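Local coordinates for beta-lactamase II (Erythrobacter litoralis, PDB 6V72) that hydrolyses beta-lactams to substituted beta-amino acids, as a zinc-dependent class B metallo-beta-lactamase, at the interface of chains A and B. Coordinates in Å, arbitrary orientation; residue numbers count along the deposited sequence, not the author numbering. Chains: chain A/B, Beta-lactamase II.

The interface of chains A and B. Residues chain A 191-192, 237, 240-241; chain B 44, 46.
Where A:Arg237 meets B:Phe46, the guanidinium is steadied by a hydrogen bond within chain A: the guanidinium nitrogen NH2 of A:Arg237 donates to the backbone carbonyl O of A:Ala191 over 2.9 Å. The donor stands above the carbonyl plane, 37° out of it, whereas the acceptor lies almost in the plane of the guanidinium, so the bond limits how that flat group can turn. In this metallo-beta-lactamase of the class B family the patch is a cation-pi contact, a worked example of an arginine held by its own chain and offering a face to a partner's aromatic ring.

A:Arg237 projects from helix 233-243 with CG anti to the backbone N (chi1 175°), then bends at chi2 and chi3, which brings its end beside the loop of A:Ala191. B:Phe46, from a loop of chain B, meets it tip to tip. The two planes are 27° apart, a tilted stack: ring atom CE1 of B:Phe46 sits over the centre of the guanidinium, 3.3 Å from CZ of A:Arg237, while NH2 of A:Arg237 lies over one face of the ring, displaced toward its rim. The aliphatic part joins in, CD of A:Arg237 lying 3.6 Å from CZ of B:Phe46.

At the rim, methyl CD2 of A:Leu241 approaches CE2 of B:Phe46 at 3.7 Å. The backbone CA of A:Ser192 lies above the ring plane on the guanidinium side, beyond the rim, 4.1 Å from CD2 of B:Phe46. The opposite ring face is backed within chain B by CB of B:Met44, a selenomethionine. The chain of B:Met44, bent at chi2 and chi3, carries its methyl CE to 3.9 Å from CG, the carboxylate carbon of A:Asp240, a van der Waals touch on a residue that also binds calcium. B:Met44 and B:Phe46 are both poorly ordered, and no hydrogen bond crosses this patch. The interface is two-fold symmetric, but the protein is a monomer, so the contact may belong to the crystal.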
ATOM      1  N   ALA A 191      -3.484   6.756  10.253  1.00 18.45           N
ATOM      2  CA  ALA A 191      -3.252   5.886   9.117  1.00 18.19           C
ATOM      3  C   ALA A 191      -3.508   4.428   9.476  1.00 19.85           C
ATOM      4  O   ALA A 191      -3.286   3.980  10.613  1.00 20.11           O
ATOM      5  CB  ALA A 191      -1.819   6.042   8.620  1.00 17.83           C
ATOM      6  N   SER A 192      -3.954   3.670   8.484  1.00 23.02           N
ATOM      7  CA  SER A 192      -4.148   2.238   8.663  1.00 23.60           C
ATOM      8  C   SER A 192      -3.182   1.411   7.840  1.00 21.42           C
ATOM      9  O   SER A 192      -3.228   0.183   7.917  1.00 22.73           O
ATOM     10  CB  SER A 192      -5.591   1.838   8.326  1.00 26.22           C
ATOM     11  OG  SER A 192      -5.946   2.251   7.016  1.00 30.83           O
ATOM     12  N   ARG A 237       1.830   5.962  15.426  1.00 15.81           N
ATOM     13  CA  ARG A 237       1.087   5.105  14.520  1.00 13.58           C
ATOM     14  C   ARG A 237       1.997   4.507  13.465  1.00 13.22           C
ATOM     15  O   ARG A 237       1.881   3.321  13.159  1.00 14.04           O
ATOM     16  CB  ARG A 237      -0.065   5.870  13.863  1.00 13.98           C
ATOM     17  CG  ARG A 237      -0.829   5.078  12.815  1.00 16.36           C
ATOM     18  CD  ARG A 237      -1.493   3.818  13.373  1.00 17.28           C
ATOM     19  NE  ARG A 237      -2.341   4.066  14.534  1.00 20.27           N
ATOM     20  CZ  ARG A 237      -3.631   4.407  14.465  1.00 22.20           C
ATOM     21  NH1 ARG A 237      -4.337   4.606  15.584  1.00 24.86           N
ATOM     22  NH2 ARG A 237      -4.221   4.559  13.277  1.00 23.10           N
ATOM     23  N   ASP A 240       3.835   1.678  15.032  1.00 13.64           N
ATOM     24  CA  ASP A 240       2.977   0.512  15.231  1.00 13.76           C
ATOM     25  C   ASP A 240       2.768  -0.241  13.919  1.00 13.70           C
ATOM     26  O   ASP A 240       2.822  -1.480  13.881  1.00 15.86           O
ATOM     27  CB  ASP A 240       1.624   0.939  15.796  1.00 15.49           C
ATOM     28  CG  ASP A 240       1.536   0.836  17.327  1.00 16.02           C
ATOM     29  OD1 ASP A 240       2.266   0.016  17.947  1.00 17.42           O
ATOM     30  OD2 ASP A 240       0.700   1.564  17.905  1.00 18.14           O
ATOM     31  N   LEU A 241       2.503   0.488  12.832  1.00 14.16           N
ATOM     32  CA  LEU A 241       2.311  -0.179  11.547  1.00 13.70           C
ATOM     33  C   LEU A 241       3.586  -0.884  11.104  1.00 15.16           C
ATOM     34  O   LEU A 241       3.539  -2.007  10.581  1.00 15.55           O
ATOM     35  CB  LEU A 241       1.876   0.831  10.481  1.00 15.36           C
ATOM     36  CG  LEU A 241       0.491   1.429  10.674  1.00 16.93           C
ATOM     37  CD1 LEU A 241       0.295   2.591   9.699  1.00 16.48           C
ATOM     38  CD2 LEU A 241      -0.580   0.342  10.470  1.00 19.01           C
TER
HETATM   39  N   MSE B  44      -5.511  -4.359  15.022  0.69 58.41           N
HETATM   40  CA  MSE B  44      -4.948  -3.205  15.714  0.69 59.27           C
HETATM   41  C   MSE B  44      -6.014  -2.194  16.116  0.69 55.74           C
HETATM   42  O   MSE B  44      -5.702  -1.107  16.600  0.69 55.25           O
HETATM   43  CB  MSE B  44      -3.871  -2.543  14.849  0.69 62.68           C
HETATM   44  CG  MSE B  44      -2.779  -3.505  14.416  0.69 65.06           C
HETATM   45 SE   MSE B  44      -1.367  -3.655  15.774  0.69 67.33          SE
HETATM   46  CE  MSE B  44      -1.142  -1.787  16.242  0.69 67.35           C
ATOM     47  N   PHE B  46      -8.245  -0.753  14.061  1.00 51.73           N
ATOM     48  CA  PHE B  46      -8.488   0.278  13.059  1.00 50.74           C
ATOM     49  C   PHE B  46      -9.787   0.075  12.286  1.00 49.53           C
ATOM     50  O   PHE B  46     -10.177   0.963  11.520  1.00 51.72           O
ATOM     51  CB  PHE B  46      -7.321   0.338  12.068  1.00 51.66           C
ATOM     52  CG  PHE B  46      -5.973   0.503  12.713  1.00 51.79           C
ATOM     53  CD1 PHE B  46      -5.840   1.110  13.951  1.00 52.76           C
ATOM     54  CD2 PHE B  46      -4.830   0.059  12.068  1.00 53.05           C
ATOM     55  CE1 PHE B  46      -4.588   1.265  14.539  1.00 53.93           C
ATOM     56  CE2 PHE B  46      -3.577   0.214  12.649  1.00 53.97           C
ATOM     57  CZ  PHE B  46      -3.456   0.819  13.886  1.00 54.15           C
TER